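Local coordinates for protein BH2851 (Bacillus halodurans, PDB 2GFG) that is of unproven function but, as a putative adenylate cyclase with the antiparallel barrel of the CYTH family, probably acts on a phosphate-bearing substrate such as a nucleotide, at residues Q36-F41 / A54-E59; G120-S125 / D139-L144; Q81-Q86 / H96-E101. All coordinates share one frame; numbering follows the deposited sequence. Where two conformers were deposited one is given.

Contact 1: Q36-F41 / A54-E59; sequences QRNHYF and ALRIRE. With EDO (1,2-ethanediol), chain F.
Segments 36-41 and 54-59 run antiparallel, their axes 4.6 Å apart at the closest and their directions 149° apart, as adjacent strands of the eight-stranded antiparallel barrel of the CYTH fold. R37 with E59 and H39 with I57 are hydrogen-bonded pairs; N38 with R58 lies between them and Y40 with R56 follows H39 with I57, both non-hydrogen-bonded pairs. The bond from H39 N to I57 O measures 2.9 Å.

N38, Y40, R56 and R58 share one face. R58 starts with CG anti to its backbone N and bends at chi3 (-72°), which lays its guanidinium beside N38. OD1 of N38 accepts from R58 NE at 2.9 Å, in the carbonyl plane, and weakly from R58 NH2 at 3.3 Å, so two bonds restrain the rotation of both flat groups. Q36 comes over one face of the R58 guanidinium, its NE2 3.2 Å from CZ of R58, as a packing contact between donors. NH2 of R56 lies over the opposite face, offset toward the rim. K69 and R126 bring further positive charge, and E78 makes a long, weak ion pair with R56. Such convergence of charges from several strands is consistent with the anion-binding barrel interior of CYTH proteins.

The other face is partly apolar: CE2 of F41 meets CD1 of I57 at 3.5 Å, and A91 and L92 of helix 85-94 pack over it. On the polar face, one water joins the strands, 3.0 Å from Y40 OH and accepting from R56 NH1 at 3.3 Å.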
loop_
_atom_site.group_PDB
_atom_site.type_symbol
_atom_site.label_atom_id
_atom_site.label_comp_id
_atom_site.label_asym_id
_atom_site.label_seq_id
_atom_site.Cartn_x
_atom_site.Cartn_y
_atom_site.Cartn_z
ATOM N N GLN A 36 0.344 8.538 -7.005
ATOM C CA GLN A 36 0.684 8.696 -5.589
ATOM C C GLN A 36 2.123 8.239 -5.322
ATOM O O GLN A 36 2.666 7.393 -6.049
ATOM C CB GLN A 36 -0.290 7.905 -4.714
ATOM C CG GLN A 36 -0.186 6.359 -4.889
ATOM C CD GLN A 36 -1.403 5.620 -4.368
ATOM O OE1 GLN A 36 -2.509 6.154 -4.354
ATOM N NE2 GLN A 36 -1.205 4.383 -3.952
ATOM N N ARG A 37 2.732 8.821 -4.287
ATOM C CA ARG A 37 4.093 8.483 -3.881
ATOM C C ARG A 37 4.085 7.953 -2.472
ATOM O O ARG A 37 3.592 8.609 -1.563
ATOM C CB ARG A 37 4.983 9.702 -3.945
ATOM C CG ARG A 37 5.293 10.151 -5.329
ATOM C CD ARG A 37 6.495 11.078 -5.354
ATOM N NE ARG A 37 6.994 11.285 -6.710
ATOM C CZ ARG A 37 8.133 11.923 -7.014
ATOM N NH1 ARG A 37 8.909 12.440 -6.047
ATOM N NH2 ARG A 37 8.499 12.047 -8.285
ATOM N N ASN A 38 4.658 6.769 -2.291
ATOM C CA ASN A 38 4.750 6.143 -0.994
ATOM C C ASN A 38 6.164 6.257 -0.494
ATOM O O ASN A 38 7.084 5.732 -1.118
ATOM C CB ASN A 38 4.342 4.681 -1.094
ATOM C CG ASN A 38 2.966 4.509 -1.654
ATOM O OD1 ASN A 38 2.010 5.020 -1.112
ATOM N ND2 ASN A 38 2.863 3.808 -2.781
ATOM N N HIS A 39 6.355 7.048 0.565
ATOM C CA HIS A 39 7.664 7.214 1.182
ATOM C C HIS A 39 7.753 6.272 2.357
ATOM O O HIS A 39 6.987 6.395 3.303
ATOM C CB HIS A 39 7.854 8.648 1.650
ATOM C CG HIS A 39 7.755 9.659 0.555
ATOM N ND1 HIS A 39 8.845 10.066 -0.184
ATOM C CD2 HIS A 39 6.691 10.339 0.062
ATOM C CE1 HIS A 39 8.459 10.957 -1.080
ATOM N NE2 HIS A 39 7.157 11.143 -0.950
ATOM N N TYR A 40 8.696 5.330 2.302
ATOM C CA TYR A 40 8.785 4.265 3.315
ATOM C C TYR A 40 9.771 4.575 4.414
ATOM O O TYR A 40 10.827 5.142 4.171
ATOM C CB TYR A 40 9.145 2.942 2.656
ATOM C CG TYR A 40 8.161 2.522 1.598
ATOM C CD1 TYR A 40 6.786 2.456 1.880
ATOM C CD2 TYR A 40 8.589 2.165 0.320
ATOM C CE1 TYR A 40 5.866 2.077 0.910
ATOM C CE2 TYR A 40 7.673 1.770 -0.665
ATOM C CZ TYR A 40 6.308 1.734 -0.362
ATOM O OH TYR A 40 5.394 1.360 -1.320
ATOM N N PHE A 41 9.408 4.187 5.641
ATOM C CA PHE A 41 10.249 4.380 6.804
ATOM C C PHE A 41 10.540 3.047 7.472
ATOM O O PHE A 41 9.667 2.179 7.561
ATOM C CB PHE A 41 9.580 5.322 7.788
ATOM C CG PHE A 41 9.402 6.704 7.263
ATOM C CD1 PHE A 41 10.339 7.697 7.547
ATOM C CD2 PHE A 41 8.335 7.012 6.427
ATOM C CE1 PHE A 41 10.185 8.991 7.042
ATOM C CE2 PHE A 41 8.179 8.300 5.918
ATOM C CZ PHE A 41 9.119 9.289 6.229
ATOM N N ALA A 54 4.315 -2.089 8.482
ATOM C CA ALA A 54 4.816 -1.186 7.460
ATOM C C ALA A 54 4.394 0.246 7.771
ATOM O O ALA A 54 3.208 0.509 8.076
ATOM C CB ALA A 54 4.306 -1.602 6.084
ATOM N N LEU A 55 5.359 1.168 7.679
ATOM C CA LEU A 55 5.136 2.580 7.959
ATOM C C LEU A 55 5.474 3.390 6.718
ATOM O O LEU A 55 6.572 3.259 6.165
ATOM C CB LEU A 55 6.017 3.026 9.129
ATOM C CG LEU A 55 5.828 4.443 9.685
ATOM C CD1 LEU A 55 4.517 4.579 10.380
ATOM C CD2 LEU A 55 6.965 4.786 10.643
ATOM N N ARG A 56 4.531 4.218 6.275
ATOM C CA ARG A 56 4.751 5.094 5.119
ATOM C C ARG A 56 4.128 6.458 5.316
ATOM O O ARG A 56 3.255 6.642 6.179
ATOM C CB ARG A 56 4.168 4.464 3.839
ATOM C CG ARG A 56 2.630 4.298 3.860
ATOM C CD ARG A 56 2.052 4.047 2.481
ATOM N NE ARG A 56 0.575 4.118 2.509
ATOM C CZ ARG A 56 -0.268 3.081 2.331
ATOM N NH1 ARG A 56 0.176 1.873 1.956
ATOM N NH2 ARG A 56 -1.582 3.286 2.430
ATOM N N ILE A 57 4.619 7.421 4.544
ATOM C CA ILE A 57 3.917 8.677 4.310
ATOM C C ILE A 57 3.517 8.709 2.826
ATOM O O ILE A 57 4.374 8.605 1.957
ATOM C CB ILE A 57 4.795 9.907 4.649
ATOM C CG1 ILE A 57 5.009 9.998 6.161
ATOM C CG2 ILE A 57 4.142 11.206 4.119
ATOM C CD1 ILE A 57 6.041 11.041 6.585
ATOM N N ARG A 58 2.211 8.789 2.559
ATOM C CA ARG A 58 1.697 8.847 1.183
ATOM C C ARG A 58 1.450 10.275 0.758
ATOM O O ARG A 58 0.877 11.055 1.502
ATOM C CB ARG A 58 0.398 8.053 1.050
ATOM C CG ARG A 58 -0.226 8.097 -0.389
ATOM C CD ARG A 58 -1.325 7.076 -0.561
ATOM N NE ARG A 58 -0.794 5.717 -0.622
ATOM C CZ ARG A 58 -1.526 4.618 -0.827
ATOM N NH1 ARG A 58 -2.845 4.694 -0.975
ATOM N NH2 ARG A 58 -0.924 3.429 -0.877
ATOM N N GLU A 59 1.826 10.584 -0.481
ATOM C CA GLU A 59 1.575 11.883 -1.087
ATOM C C GLU A 59 0.674 11.679 -2.313
ATOM O O GLU A 59 1.008 10.914 -3.202
ATOM C CB GLU A 59 2.890 12.509 -1.498
ATOM C CG GLU A 59 2.806 13.938 -1.977
ATOM C CD GLU A 59 4.181 14.480 -2.443
ATOM O OE1 GLU A 59 5.213 13.774 -2.252
ATOM O OE2 GLU A 59 4.216 15.580 -3.031
HETATM C C1 EDO F . -4.818 7.800 0.065
HETATM O O1 EDO F . -5.162 7.069 -1.118
HETATM C C2 EDO F . -4.690 6.842 1.255
HETATM O O2 EDO F . -4.524 7.582 2.474
HETATM O O HOH W 1 2.758 1.071 0.089
HETATM O O HOH W 2 7.936 0.401 6.711
#

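Contact 2: G120-S125 / D139-L144; sequences GTLSTS and DHSSYL. With EDO (1,2-ethanediol), chain G.
Two arms of one beta hairpin, strands 117-131 and 134-143 of the barrel, meet here antiparallel at 155°. S123 with S142 and S125 with H140 are hydrogen-bonded pairs, the shortest link being S125 N to H140 O at 2.7 Å. The non-hydrogen-bonded pair T124 and S141 lies between them on the opposite face.

That face is the tight side. L122, CG anti to its backbone N, lies alongside Y143 and brings CD1 to 3.4 Å from Y143 CD1. Its CD2 reaches S141 OG at 3.9 Å. Next to it, T124 OG1 and S141 OG share a hydrogen bond of 2.9 Å, while T124 CG2 touches CB of D139 at 3.8 Å. Helix 182-190 covers this side through K182 and R185.

The face of S123, S125, H140 and S142 is looser and partly exposed. S123 CB and S142 OG approach only to 3.6 Å, and the ring of H140 leads away to stack on Y149 and bond E147. S125 OG instead bonds O1 of an ethanediol, probably from the crystallisation liquor, at 2.8 Å.

Salt bridges from D139 to R126 and K182 would favour its ionised form, although the like charge of nearby E152 would work against this.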
loop_
_atom_site.group_PDB
_atom_site.type_symbol
_atom_site.label_atom_id
_atom_site.label_comp_id
_atom_site.label_asym_id
_atom_site.label_seq_id
_atom_site.Cartn_x
_atom_site.Cartn_y
_atom_site.Cartn_z
ATOM N N GLY A 120 13.219 5.067 1.225
ATOM C CA GLY A 120 13.002 5.327 -0.200
ATOM C C GLY A 120 11.547 5.551 -0.569
ATOM O O GLY A 120 10.657 5.445 0.275
ATOM N N THR A 121 11.313 5.802 -1.858
ATOM C CA THR A 121 9.998 6.171 -2.359
ATOM C C THR A 121 9.587 5.314 -3.564
ATOM O O THR A 121 10.328 5.196 -4.534
ATOM C CB THR A 121 9.962 7.663 -2.764
ATOM O OG1 THR A 121 10.375 8.461 -1.656
ATOM C CG2 THR A 121 8.545 8.094 -3.203
ATOM N N LEU A 122 8.376 4.758 -3.486
ATOM C CA LEU A 122 7.779 3.983 -4.564
ATOM C C LEU A 122 6.571 4.742 -5.090
ATOM O O LEU A 122 5.671 5.099 -4.312
ATOM C CB LEU A 122 7.358 2.603 -4.036
ATOM C CG LEU A 122 6.615 1.640 -4.976
ATOM C CD1 LEU A 122 6.916 0.206 -4.594
ATOM C CD2 LEU A 122 5.091 1.881 -4.983
ATOM N N SER A 123 6.549 5.003 -6.403
ATOM C CA SER A 123 5.431 5.719 -7.033
ATOM C C SER A 123 4.444 4.741 -7.644
ATOM O O SER A 123 4.844 3.746 -8.231
ATOM C CB SER A 123 5.941 6.672 -8.109
ATOM O OG SER A 123 6.710 7.714 -7.536
ATOM N N THR A 124 3.148 5.049 -7.521
ATOM C CA THR A 124 2.084 4.204 -8.094
ATOM C C THR A 124 1.048 5.034 -8.849
ATOM O O THR A 124 0.579 6.061 -8.358
ATOM C CB THR A 124 1.357 3.373 -7.010
ATOM O OG1 THR A 124 2.292 2.499 -6.365
ATOM C CG2 THR A 124 0.221 2.524 -7.632
ATOM N N SER A 125 0.723 4.583 -10.060
ATOM C CA SER A 125 -0.388 5.105 -10.819
ATOM C C SER A 125 -1.545 4.139 -10.622
ATOM O O SER A 125 -1.445 2.963 -10.987
ATOM C CB SER A 125 -0.023 5.209 -12.286
ATOM O OG SER A 125 -1.067 5.783 -13.018
ATOM N N ASP A 139 -2.820 -1.245 -10.220
ATOM C CA ASP A 139 -1.628 -0.499 -9.772
ATOM C C ASP A 139 -0.442 -0.697 -10.684
ATOM O O ASP A 139 0.089 -1.805 -10.791
ATOM C CB ASP A 139 -1.221 -0.955 -8.366
ATOM C CG ASP A 139 -2.193 -0.525 -7.303
ATOM O OD1 ASP A 139 -3.151 0.206 -7.613
ATOM O OD2 ASP A 139 -1.982 -0.909 -6.134
ATOM N N HIS A 140 0.005 0.395 -11.299
ATOM C CA HIS A 140 1.258 0.430 -12.029
ATOM C C HIS A 140 2.256 1.203 -11.164
ATOM O O HIS A 140 2.057 2.396 -10.888
ATOM C CB HIS A 140 1.057 1.105 -13.402
ATOM C CG HIS A 140 2.333 1.384 -14.141
ATOM N ND1 HIS A 140 2.484 2.473 -14.974
ATOM C CD2 HIS A 140 3.525 0.741 -14.143
ATOM C CE1 HIS A 140 3.706 2.472 -15.475
ATOM N NE2 HIS A 140 4.362 1.442 -14.973
ATOM N N SER A 141 3.296 0.512 -10.700
ATOM C CA SER A 141 4.261 1.091 -9.759
ATOM C C SER A 141 5.647 1.182 -10.361
ATOM O O SER A 141 6.031 0.346 -11.158
ATOM C CB SER A 141 4.320 0.251 -8.474
ATOM O OG SER A 141 3.052 0.180 -7.862
ATOM N N SER A 142 6.401 2.210 -9.945
ATOM C CA SER A 142 7.803 2.377 -10.341
ATOM C C SER A 142 8.649 2.645 -9.107
ATOM O O SER A 142 8.261 3.436 -8.241
ATOM C CB SER A 142 7.948 3.528 -11.321
ATOM O OG SER A 142 7.679 4.766 -10.688
ATOM N N TYR A 143 9.806 1.994 -9.026
ATOM C CA TYR A 143 10.687 2.138 -7.857
ATOM C C TYR A 143 12.089 1.647 -8.143
ATOM O O TYR A 143 12.272 0.622 -8.810
ATOM C CB TYR A 143 10.107 1.377 -6.642
ATOM C CG TYR A 143 9.774 -0.094 -6.910
ATOM C CD1 TYR A 143 8.564 -0.464 -7.534
ATOM C CD2 TYR A 143 10.641 -1.117 -6.494
ATOM C CE1 TYR A 143 8.249 -1.814 -7.770
ATOM C CE2 TYR A 143 10.333 -2.471 -6.719
ATOM C CZ TYR A 143 9.134 -2.811 -7.359
ATOM O OH TYR A 143 8.830 -4.133 -7.581
ATOM N N LEU A 144 13.082 2.409 -7.671
ATOM C CA LEU A 144 14.489 2.014 -7.761
ATOM C C LEU A 144 14.918 1.590 -9.207
ATOM O O LEU A 144 15.622 0.592 -9.387
ATOM C CB LEU A 144 14.778 0.878 -6.755
ATOM C CG LEU A 144 14.408 1.175 -5.301
ATOM C CD1 LEU A 144 14.425 -0.103 -4.450
ATOM C CD2 LEU A 144 15.344 2.238 -4.713
HETATM C C1 EDO G . -0.440 5.531 -16.346
HETATM O O1 EDO G . -1.691 5.842 -15.721
HETATM C C2 EDO G . -0.068 4.070 -16.075
HETATM O O2 EDO G . -1.143 3.185 -16.449
#

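Contact 3: Q81-Q86 / H96-E101; sequences QTLSKQ and HFPSGE
The end of barrel strand 76-83 meets the loop joining helix 85-94 to helix 101-108, at the surface of the CYTH domain; G100 holds the N-cap position of the second helix. The interface is small, 175 Å² in all, and Q81 contributes the largest single share.

From CB, which points toward the loop, the Q81 chain runs straight, with CG anti to the backbone N (chi1 -174°) and CD anti to CA (chi2 -175°). CB and CG thus act as a spacer that sets the amide against the loop backbone. CD lies 4.1 Å from CA of G100. NE2 donates to S99 O at 3.2 Å with an N-H...O angle of 143°, approaching from above the carbonyl plane. OE1 accepts a hydrogen bond from a water at 2.7 Å, and this water also donates to P98 O, so the amide grips two successive carbonyls, one directly and one through water. OE1 also sits 3.6 Å from E101 N, where the start of the helix might polarise it. The absence of a side chain on G100 leaves room for this oxygen.

Beside the amide, L83 crosses P98 at about a right angle, its CD2 meeting CG of the proline ring at a tight 3.5 Å.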
loop_
_atom_site.group_PDB
_atom_site.type_symbol
_atom_site.label_atom_id
_atom_site.label_comp_id
_atom_site.label_asym_id
_atom_site.label_seq_id
_atom_site.Cartn_x
_atom_site.Cartn_y
_atom_site.Cartn_z
ATOM N N GLN A 81 -3.215 8.954 9.494
ATOM C CA GLN A 81 -3.168 10.308 10.071
ATOM C C GLN A 81 -2.759 11.311 9.004
ATOM O O GLN A 81 -1.739 11.131 8.345
ATOM C CB GLN A 81 -2.182 10.349 11.231
ATOM C CG GLN A 81 -2.151 11.666 12.020
ATOM C CD GLN A 81 -1.059 11.673 13.082
ATOM O OE1 GLN A 81 -0.645 10.613 13.577
ATOM N NE2 GLN A 81 -0.562 12.857 13.410
ATOM N N THR A 82 -3.564 12.362 8.836
ATOM C CA THR A 82 -3.261 13.443 7.894
ATOM C C THR A 82 -2.103 14.279 8.408
ATOM O O THR A 82 -2.041 14.599 9.592
ATOM C CB THR A 82 -4.484 14.378 7.686
ATOM O OG1 THR A 82 -5.611 13.615 7.271
ATOM C CG2 THR A 82 -4.183 15.474 6.616
ATOM N N LEU A 83 -1.189 14.631 7.502
ATOM C CA LEU A 83 -0.056 15.509 7.819
ATOM C C LEU A 83 -0.086 16.723 6.931
ATOM O O LEU A 83 -0.586 16.665 5.816
ATOM C CB LEU A 83 1.265 14.790 7.589
ATOM C CG LEU A 83 1.560 13.503 8.327
ATOM C CD1 LEU A 83 3.007 13.098 8.053
ATOM C CD2 LEU A 83 1.318 13.637 9.825
ATOM N N SER A 84 0.493 17.819 7.411
ATOM C CA SER A 84 0.758 18.975 6.559
ATOM C C SER A 84 2.036 18.719 5.786
ATOM O O SER A 84 2.806 17.796 6.121
ATOM C CB SER A 84 0.898 20.255 7.391
ATOM O OG SER A 84 1.960 20.155 8.318
ATOM N N LYS A 85 2.256 19.514 4.743
ATOM C CA LYS A 85 3.510 19.470 3.972
ATOM C C LYS A 85 4.741 19.675 4.904
ATOM O O LYS A 85 5.751 18.994 4.753
ATOM C CB LYS A 85 3.491 20.531 2.855
ATOM C CG LYS A 85 4.628 20.400 1.831
ATOM C CD LYS A 85 4.549 21.492 0.770
ATOM C CE LYS A 85 5.683 21.372 -0.246
ATOM N NZ LYS A 85 5.656 22.494 -1.257
ATOM N N GLN A 86 4.605 20.588 5.890
ATOM C CA GLN A 86 5.656 20.838 6.913
ATOM C C GLN A 86 6.006 19.568 7.676
ATOM O O GLN A 86 7.183 19.232 7.844
ATOM C CB GLN A 86 5.178 21.913 7.919
ATOM C CG GLN A 86 6.159 22.148 9.185
ATOM C CD GLN A 86 5.433 22.694 10.435
ATOM O OE1 GLN A 86 4.248 22.402 10.665
ATOM N NE2 GLN A 86 6.161 23.455 11.262
ATOM N N HIS A 96 11.891 13.499 12.045
ATOM C CA HIS A 96 11.075 14.034 13.138
ATOM C C HIS A 96 9.593 13.841 12.807
ATOM O O HIS A 96 9.069 14.471 11.881
ATOM C CB HIS A 96 11.383 15.511 13.370
ATOM C CG HIS A 96 12.791 15.770 13.817
ATOM N ND1 HIS A 96 13.710 16.438 13.034
ATOM C CD2 HIS A 96 13.444 15.429 14.955
ATOM C CE1 HIS A 96 14.864 16.507 13.675
ATOM N NE2 HIS A 96 14.730 15.902 14.842
ATOM N N PHE A 97 8.931 12.960 13.556
ATOM C CA PHE A 97 7.532 12.619 13.302
ATOM C C PHE A 97 6.604 13.317 14.289
ATOM O O PHE A 97 7.012 13.627 15.424
ATOM C CB PHE A 97 7.344 11.113 13.382
ATOM C CG PHE A 97 8.262 10.346 12.485
ATOM C CD1 PHE A 97 7.899 10.066 11.167
ATOM C CD2 PHE A 97 9.523 9.937 12.939
ATOM C CE1 PHE A 97 8.770 9.369 10.316
ATOM C CE2 PHE A 97 10.388 9.240 12.107
ATOM C CZ PHE A 97 10.011 8.952 10.789
ATOM N N PRO A 98 5.347 13.579 13.866
ATOM C CA PRO A 98 4.413 14.259 14.721
ATOM C C PRO A 98 3.712 13.306 15.677
ATOM O O PRO A 98 3.528 12.119 15.358
ATOM C CB PRO A 98 3.409 14.844 13.730
ATOM C CG PRO A 98 3.386 13.888 12.616
ATOM C CD PRO A 98 4.735 13.219 12.570
ATOM N N SER A 99 3.325 13.827 16.839
ATOM C CA SER A 99 2.531 13.078 17.800
ATOM C C SER A 99 1.152 12.780 17.218
ATOM O O SER A 99 0.664 13.504 16.341
ATOM C CB SER A 99 2.383 13.871 19.096
ATOM O OG SER A 99 1.876 15.163 18.834
ATOM N N GLY A 100 0.533 11.714 17.706
ATOM C CA GLY A 100 -0.767 11.269 17.197
ATOM C C GLY A 100 -0.916 9.775 17.281
ATOM O O GLY A 100 -0.102 9.095 17.904
ATOM N N GLU A 101 -1.948 9.256 16.626
ATOM C CA GLU A 101 -2.305 7.820 16.730
ATOM C C GLU A 101 -1.264 6.895 16.106
ATOM O O GLU A 101 -1.099 5.763 16.548
ATOM C CB GLU A 101 -3.678 7.564 16.099
ATOM C CG GLU A 101 -4.866 8.196 16.876
ATOM C CD GLU A 101 -5.227 7.440 18.181
ATOM O OE1 GLU A 101 -4.575 6.418 18.502
ATOM O OE2 GLU A 101 -6.182 7.872 18.870
HETATM O O HOH W 3 1.741 10.337 14.886
#

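Overall arrangement
Contacts 1 and 2 are consecutive steps round one barrel: strands 34-42 and 117-131 are neighbours, and the centres of the two contacts lie 10 Å apart. The seam between them includes probable hydrogen bonds from T124 N to Q36 O and from N38 N to L122 O, each 2.8 Å. Contact 3 lies farther out, its centre 13 Å from that of contact 1 and 22 Å from that of contact 2. It reaches contact 1 through packing of F97 CZ on F41 CD1 at 3.5 Å, but does not touch contact 2. Unidentified ligand, probably from the crystallisation liquor, comes within about 3 Å (nearest atoms) of the R58 side chain and about 4 Å of that of D139, which may mark a pocket.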